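CaaX farnesyltransferase alpha subunit Ram2 (Aspergillus fumigatus, PDB 4L9P) is the alpha subunit of a protein farnesyltransferase, which together with its beta subunit probably transfers farnesyl groups to the cysteine of CaaX-ending proteins. Local coordinates at residues A73-G78 with V90-R94; E146-M151 with Y166-L170; A283-V287 with A306-L310. The protein carries 1 engineered substitution. One frame throughout, in Å; residues are numbered along the deposited sequence.

Interaction 1: A73-G78 with V90-R94; sequences ALRLTG and VWIYR
The hydroxyl of Thr-77 sits in a relay between two helices: OG1 donates to Leu-74 O of its own helix at 2.7 Å and accepts from Arg-94 NH1 at 2.9 Å. The second bond is bent, with an N-H...O angle of 140° and the oxygen tilted 19° out of the guanidinium plane. Leu-74 O in turn receives two donors, Thr-77 OG1 and the helical N-H of Gly-78. The threonine torsion explains the relay, since chi1 of 68° holds OG1 between the backbone N and the carbonyl carbon, from where it can lean back on the preceding turn. Arg-94 reaches it with a chain extended from CG to NE, and Leu-74 CD1 lies over one face of the guanidinium, near its rim. The two helices, 71-83 and 88-100, run nearly antiparallel, the axes of the two short segments approaching to 9.6 Å, and form the helical hairpin of a protein prenyltransferase alpha subunit repeat, akin to the tetratricopeptide repeat. The carbon atoms of Thr-77 pack against Val-90, whose CG2 comes within 3.5 Å of Thr-77 CB. The side chains of Tyr-93 and Thr-77 cross at about a right angle, with Tyr-93 CD2 3.7 Å from Thr-77 CG2, and the far end of the tyrosine puts Tyr-93 OH 3.5 Å from Ala-73 CB. That hydroxyl is hydrogen-bonded to Glu-68 O. Arg-94 NH2 forms a salt bridge with Glu-108, and the arginine makes a cation-pi contact with Trp-111; both partners lie on the following helix, 105-118, and probably help to balance and hold the guanidinium.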
# COMPACT_ATOMS: atom_id res chain seq x y z
N ALA A 73 33.94 11.88 3.51
CA ALA A 73 32.64 11.64 2.87
C ALA A 73 31.75 10.86 3.81
O ALA A 73 30.52 11.14 3.88
CB ALA A 73 32.84 10.90 1.54
N LEU A 74 32.31 9.90 4.52
CA LEU A 74 31.51 9.14 5.47
C LEU A 74 30.93 10.05 6.57
O LEU A 74 29.73 10.01 6.87
CB LEU A 74 32.32 7.96 6.04
CG LEU A 74 31.58 7.03 7.03
CD1 LEU A 74 30.41 6.29 6.31
CD2 LEU A 74 32.59 6.04 7.65
N ARG A 75 31.73 10.93 7.15
CA ARG A 75 31.27 11.90 8.15
C ARG A 75 30.21 12.85 7.56
O ARG A 75 29.18 13.12 8.19
CB ARG A 75 32.45 12.75 8.65
CG ARG A 75 33.42 12.00 9.53
CD ARG A 75 34.38 12.98 10.29
NE ARG A 75 34.97 14.03 9.44
CZ ARG A 75 36.10 13.91 8.74
NH1 ARG A 75 36.83 12.79 8.79
NH2 ARG A 75 36.52 14.94 8.00
N LEU A 76 30.38 13.21 6.29
CA LEU A 76 29.41 14.07 5.62
C LEU A 76 28.04 13.36 5.54
O LEU A 76 26.98 13.96 5.77
CB LEU A 76 29.90 14.37 4.20
CG LEU A 76 28.91 15.16 3.32
CD1 LEU A 76 28.45 16.49 3.93
CD2 LEU A 76 29.48 15.38 1.92
N THR A 77 28.06 12.09 5.16
CA THR A 77 26.77 11.37 5.12
C THR A 77 26.10 11.31 6.49
O THR A 77 24.88 11.42 6.56
CB THR A 77 26.91 9.94 4.56
OG1 THR A 77 27.65 9.06 5.45
CG2 THR A 77 27.44 9.91 3.13
N GLY A 78 26.86 11.16 7.57
CA GLY A 78 26.26 11.13 8.89
C GLY A 78 25.66 12.49 9.25
O GLY A 78 24.59 12.56 9.90
N VAL A 90 21.58 9.58 0.30
CA VAL A 90 22.79 9.64 1.17
C VAL A 90 23.00 8.31 1.89
O VAL A 90 24.14 7.91 2.14
CB VAL A 90 22.69 10.81 2.14
CG1 VAL A 90 21.75 10.56 3.28
CG2 VAL A 90 24.09 11.10 2.76
N TRP A 91 21.93 7.57 2.21
CA TRP A 91 22.12 6.26 2.86
C TRP A 91 22.78 5.26 1.90
O TRP A 91 23.64 4.47 2.31
CB TRP A 91 20.74 5.68 3.25
CG TRP A 91 20.14 6.30 4.44
CD1 TRP A 91 19.17 7.32 4.50
CD2 TRP A 91 20.46 5.97 5.78
NE1 TRP A 91 18.89 7.61 5.83
CE2 TRP A 91 19.66 6.79 6.62
CE3 TRP A 91 21.36 5.08 6.36
CZ2 TRP A 91 19.70 6.68 8.01
CZ3 TRP A 91 21.40 4.99 7.75
CH2 TRP A 91 20.57 5.76 8.56
N ILE A 92 22.33 5.25 0.65
CA ILE A 92 22.94 4.33 -0.29
C ILE A 92 24.42 4.65 -0.52
O ILE A 92 25.27 3.74 -0.55
CB ILE A 92 22.18 4.37 -1.63
CG1 ILE A 92 20.76 3.82 -1.37
CG2 ILE A 92 22.91 3.58 -2.74
CD1 ILE A 92 19.84 4.23 -2.34
N TYR A 93 24.75 5.95 -0.61
CA TYR A 93 26.15 6.34 -0.77
C TYR A 93 26.95 5.98 0.51
O TYR A 93 28.06 5.47 0.43
CB TYR A 93 26.18 7.83 -1.06
CG TYR A 93 27.56 8.40 -1.23
CD1 TYR A 93 28.43 7.87 -2.10
CD2 TYR A 93 27.94 9.52 -0.47
CE1 TYR A 93 29.77 8.45 -2.25
CE2 TYR A 93 29.18 10.10 -0.58
CZ TYR A 93 30.10 9.57 -1.48
OH TYR A 93 31.34 10.19 -1.54
N ARG A 94 26.37 6.18 1.70
CA ARG A 94 27.03 5.77 2.94
C ARG A 94 27.39 4.30 2.91
O ARG A 94 28.50 3.94 3.28
CB ARG A 94 26.13 6.12 4.16
CG ARG A 94 26.74 5.70 5.47
CD ARG A 94 25.87 6.15 6.67
NE ARG A 94 26.53 5.81 7.93
CZ ARG A 94 27.32 6.64 8.59
NH1 ARG A 94 27.56 7.85 8.10
NH2 ARG A 94 27.87 6.24 9.74

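Interaction 2: E146-M151 with Y166-L170; sequences EQDFLM and YRHWL
Tyr-166 opens the contact by donating a hydrogen bond from its hydroxyl to Glu-146: OH lies 2.7 Å from Glu-146 OE2, which it meets from above the carboxylate plane, 40° out of it. The two side chains come from opposite directions, and a bend at chi2 of 69° brings the carboxylate round to the phenol. Arg-129 forms a salt bridge with the same OE2, which probably favours the charged carboxylate. Leu-150 CD2 packs beside the phenol, 3.9 Å from Tyr-166 CD2. Arg-167, next in line, runs its extended chain past Leu-150, whose CD1 is 3.7 Å from Arg-167 CG and lies over one face of the guanidinium. Met-151 SD approaches the guanidinium edge, 3.6 Å from Arg-167 NH1, and Gln-147 CG stands 3.6 Å from Arg-167 NH2. A turn later Leu-170 completes the apolar patch, with CD2 4.0 Å from Leu-150 CD1. The pair is the antiparallel hairpin of one prenyltransferase alpha repeat, helices 146-156 and 161-174. On one flank, Arg-129 and Met-133 of helix 123-133 pack against Tyr-166; on another, helix 180-192 supplies Glu-182 and Asp-185 as salt-bridge partners of Arg-167.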
# COMPACT_ATOMS: atom_id res chain seq x y z
N GLU A 146 21.12 -8.57 18.84
CA GLU A 146 20.29 -8.08 17.71
C GLU A 146 18.81 -8.28 18.03
O GLU A 146 17.98 -7.34 17.80
CB GLU A 146 20.65 -8.87 16.44
CG GLU A 146 19.83 -8.45 15.21
CD GLU A 146 20.16 -7.08 14.70
OE1 GLU A 146 21.01 -6.35 15.28
OE2 GLU A 146 19.50 -6.62 13.73
N GLN A 147 18.37 -9.45 18.50
CA GLN A 147 16.92 -9.65 18.82
C GLN A 147 16.49 -8.67 19.92
O GLN A 147 15.38 -8.09 19.85
CB GLN A 147 16.66 -11.12 19.19
CG GLN A 147 16.80 -12.06 17.99
CD GLN A 147 16.90 -13.49 18.41
OE1 GLN A 147 17.58 -13.82 19.39
NE2 GLN A 147 16.21 -14.39 17.69
N ASP A 148 17.33 -8.41 20.90
CA ASP A 148 16.97 -7.46 21.94
C ASP A 148 16.78 -6.04 21.38
O ASP A 148 15.90 -5.32 21.85
CB ASP A 148 18.08 -7.40 23.03
CG ASP A 148 17.98 -8.53 24.02
OD1 ASP A 148 17.16 -9.44 23.86
OD2 ASP A 148 18.75 -8.52 24.98
N PHE A 149 17.61 -5.64 20.42
CA PHE A 149 17.41 -4.33 19.84
C PHE A 149 16.04 -4.28 19.15
O PHE A 149 15.31 -3.25 19.24
CB PHE A 149 18.50 -3.95 18.80
CG PHE A 149 18.29 -2.55 18.32
CD1 PHE A 149 18.47 -1.50 19.21
CD2 PHE A 149 17.83 -2.29 17.05
CE1 PHE A 149 18.16 -0.19 18.85
CE2 PHE A 149 17.57 -0.95 16.63
CZ PHE A 149 17.70 0.08 17.55
N LEU A 150 15.67 -5.33 18.40
CA LEU A 150 14.37 -5.29 17.73
C LEU A 150 13.28 -5.19 18.82
O LEU A 150 12.27 -4.46 18.60
CB LEU A 150 14.15 -6.55 16.90
CG LEU A 150 15.24 -6.70 15.83
CD1 LEU A 150 14.87 -7.92 14.98
CD2 LEU A 150 15.44 -5.45 14.99
N MET A 151 13.42 -5.84 19.97
CA MET A 151 12.43 -5.69 21.03
C MET A 151 12.42 -4.30 21.66
O MET A 151 11.35 -3.87 22.11
CB MET A 151 12.63 -6.75 22.10
CG MET A 151 12.35 -8.17 21.56
SD MET A 151 10.69 -8.39 20.91
CE MET A 151 9.82 -8.81 22.42
N TYR A 166 12.07 -6.24 8.55
CA TYR A 166 13.49 -6.59 8.79
C TYR A 166 13.57 -7.89 9.56
O TYR A 166 14.43 -8.77 9.23
CB TYR A 166 14.13 -5.46 9.54
CG TYR A 166 15.58 -5.85 9.98
CD1 TYR A 166 16.67 -5.78 9.07
CD2 TYR A 166 15.79 -6.38 11.25
CE1 TYR A 166 17.94 -6.18 9.47
CE2 TYR A 166 17.06 -6.80 11.64
CZ TYR A 166 18.11 -6.68 10.72
OH TYR A 166 19.39 -7.04 11.09
N ARG A 167 12.73 -8.10 10.56
CA ARG A 167 12.86 -9.33 11.35
C ARG A 167 12.52 -10.56 10.50
O ARG A 167 13.13 -11.62 10.70
CB ARG A 167 12.00 -9.25 12.63
CG ARG A 167 12.45 -10.34 13.67
CD ARG A 167 11.81 -10.15 15.03
NE ARG A 167 12.43 -11.10 15.95
CZ ARG A 167 12.53 -10.95 17.26
NH1 ARG A 167 11.99 -9.89 17.86
NH2 ARG A 167 13.23 -11.88 17.95
N HIS A 168 11.59 -10.45 9.52
CA HIS A 168 11.35 -11.60 8.64
C HIS A 168 12.63 -11.88 7.83
O HIS A 168 13.02 -13.07 7.72
CB HIS A 168 10.25 -11.21 7.61
CG HIS A 168 10.13 -12.18 6.49
ND1 HIS A 168 9.29 -13.27 6.57
CD2 HIS A 168 10.81 -12.31 5.31
CE1 HIS A 168 9.43 -14.02 5.48
NE2 HIS A 168 10.34 -13.47 4.70
N TRP A 169 13.28 -10.85 7.31
CA TRP A 169 14.52 -11.05 6.55
C TRP A 169 15.57 -11.71 7.47
O TRP A 169 16.31 -12.62 7.02
CB TRP A 169 15.03 -9.68 6.01
CG TRP A 169 16.39 -9.84 5.42
CD1 TRP A 169 16.72 -10.26 4.14
CD2 TRP A 169 17.61 -9.74 6.13
NE1 TRP A 169 18.07 -10.38 4.02
CE2 TRP A 169 18.66 -10.08 5.22
CE3 TRP A 169 17.92 -9.37 7.44
CZ2 TRP A 169 20.01 -10.08 5.61
CZ3 TRP A 169 19.28 -9.41 7.82
CH2 TRP A 169 20.28 -9.76 6.90
N LEU A 170 15.68 -11.24 8.72
CA LEU A 170 16.69 -11.76 9.64
C LEU A 170 16.45 -13.23 9.88
O LEU A 170 17.45 -14.04 9.92
CB LEU A 170 16.60 -10.96 10.93
CG LEU A 170 17.65 -11.31 11.99
CD1 LEU A 170 18.99 -10.66 11.61
CD2 LEU A 170 17.15 -10.80 13.35

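Interaction 3: A283-V287 with A306-L310; sequences ARSFV and AIEWL
Ala-283 points its CB toward helix 304-317, 3.7 Å from Leu-310 CD2 and 4.0 Å from Trp-309 CD1. Its carbonyl is also close, with Ala-283 O lying 3.5 Å from Ala-306 CB, and the small residues let the backbones approach to 4.7 Å between the CA atoms of Ala-283 and Ala-306. Arg-284 turns its CB away from the helix, yet its aliphatic part crosses Leu-310 at about a right angle, CG touching CD2. Between Arg-284 and Val-287 the chain makes a type I beta turn, closed by Val-287 N bonding to Arg-284 O. Apolar side chains thus join the end of a short helix and this turn to helix 304-317 in the C-terminal part of the all-helical alpha subunit; no hydrogen bond joins the two segments. Phe-286 sets its CB 3.7 Å from Ala-306 CB, while its ring meets Phe-282 edge-to-face and its side chain also touches Ile-252 and Leu-253 of helix 238-254. Val-287 ends the row with CG2: chi1 of -176° sets CG1 anti to the backbone N, which leaves CG2 anti to the carbonyl carbon, 3.9 Å from Ile-307 CG1 and also meeting Ala-306 and Leu-310 CD1.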
# COMPACT_ATOMS: atom_id res chain seq x y z
N ALA A 283 -16.56 -23.07 17.17
CA ALA A 283 -17.23 -21.88 16.65
C ALA A 283 -18.64 -21.78 17.22
O ALA A 283 -19.05 -20.72 17.64
CB ALA A 283 -17.28 -21.90 15.11
N ARG A 284 -19.38 -22.90 17.25
CA ARG A 284 -20.73 -22.87 17.82
C ARG A 284 -20.74 -22.41 19.27
O ARG A 284 -21.76 -21.88 19.75
CB ARG A 284 -21.35 -24.27 17.77
CG ARG A 284 -21.59 -24.81 16.40
CD ARG A 284 -22.24 -26.22 16.47
NE ARG A 284 -23.68 -26.09 16.34
CZ ARG A 284 -24.61 -26.57 17.18
NH1 ARG A 284 -24.29 -27.23 18.30
NH2 ARG A 284 -25.90 -26.35 16.91
N SER A 285 -19.66 -22.68 20.02
CA SER A 285 -19.65 -22.29 21.44
C SER A 285 -19.79 -20.77 21.67
O SER A 285 -20.09 -20.36 22.79
CB SER A 285 -18.42 -22.85 22.17
OG SER A 285 -17.21 -22.19 21.81
N PHE A 286 -19.55 -19.96 20.63
CA PHE A 286 -19.64 -18.51 20.75
C PHE A 286 -20.98 -18.00 20.26
O PHE A 286 -21.22 -16.79 20.23
CB PHE A 286 -18.50 -17.81 19.97
CG PHE A 286 -17.15 -18.20 20.47
CD1 PHE A 286 -16.63 -17.62 21.60
CD2 PHE A 286 -16.44 -19.22 19.85
CE1 PHE A 286 -15.34 -18.04 22.10
CE2 PHE A 286 -15.20 -19.64 20.32
CZ PHE A 286 -14.64 -19.04 21.44
N VAL A 287 -21.86 -18.91 19.85
CA VAL A 287 -23.10 -18.51 19.19
C VAL A 287 -24.19 -19.32 19.83
O VAL A 287 -24.43 -20.43 19.39
CB VAL A 287 -23.05 -18.72 17.60
CG1 VAL A 287 -24.32 -18.21 16.94
CG2 VAL A 287 -21.80 -18.03 16.97
N ALA A 306 -16.84 -16.23 14.70
CA ALA A 306 -17.46 -17.55 14.87
C ALA A 306 -18.63 -17.71 13.91
O ALA A 306 -18.78 -18.76 13.33
CB ALA A 306 -17.87 -17.72 16.28
N ILE A 307 -19.40 -16.64 13.71
CA ILE A 307 -20.53 -16.72 12.78
C ILE A 307 -20.00 -16.90 11.36
O ILE A 307 -20.54 -17.74 10.58
CB ILE A 307 -21.42 -15.44 12.84
CG1 ILE A 307 -21.95 -15.21 14.25
CG2 ILE A 307 -22.56 -15.48 11.82
CD1 ILE A 307 -22.73 -13.91 14.36
N GLU A 308 -18.95 -16.15 10.97
CA GLU A 308 -18.42 -16.31 9.61
C GLU A 308 -17.82 -17.69 9.41
O GLU A 308 -17.95 -18.31 8.34
CB GLU A 308 -17.36 -15.27 9.39
CG GLU A 308 -16.83 -15.30 7.95
CD GLU A 308 -15.72 -14.29 7.82
OE1 GLU A 308 -15.20 -13.86 8.90
OE2 GLU A 308 -15.36 -13.92 6.68
N TRP A 309 -17.18 -18.21 10.46
CA TRP A 309 -16.63 -19.56 10.39
C TRP A 309 -17.73 -20.58 10.12
O TRP A 309 -17.60 -21.46 9.24
CB TRP A 309 -15.94 -19.89 11.72
CG TRP A 309 -15.05 -21.07 11.66
CD1 TRP A 309 -15.42 -22.38 11.59
CD2 TRP A 309 -13.63 -21.05 11.66
NE1 TRP A 309 -14.30 -23.19 11.56
CE2 TRP A 309 -13.18 -22.38 11.59
CE3 TRP A 309 -12.67 -20.01 11.71
CZ2 TRP A 309 -11.82 -22.71 11.58
CZ3 TRP A 309 -11.32 -20.33 11.71
CH2 TRP A 309 -10.91 -21.67 11.64
N LEU A 310 -18.83 -20.45 10.88
CA LEU A 310 -19.98 -21.35 10.67
C LEU A 310 -20.58 -21.21 9.26
O LEU A 310 -20.96 -22.21 8.66
CB LEU A 310 -21.05 -21.13 11.76
CG LEU A 310 -20.55 -21.60 13.12
CD1 LEU A 310 -21.46 -21.15 14.26
CD2 LEU A 310 -20.23 -23.12 13.19

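How the interactions relate
The three contacts follow one another along the chain without sharing a helix. Interaction 1 joins helices 71-83 and 88-100, interaction 2 joins 146-156 and 161-174, and interaction 3 sets residues 283-287, the end of a short helix and a turn, on helix 304-317. Between centres, interactions 1 and 2 are about 24 Å apart and 2 and 3 about 36 Å; interactions 1 and 3, about 56 Å apart, fall on opposite sides of the chain's centre. None touches another. Interactions 1 and 2 show the same principle in two different repeats, antiparallel helices paired through polar and apolar side chains, whereas interaction 3 is apolar. Such local pairings, repeated in series, build the elongated helical subunit that packs against the beta subunit.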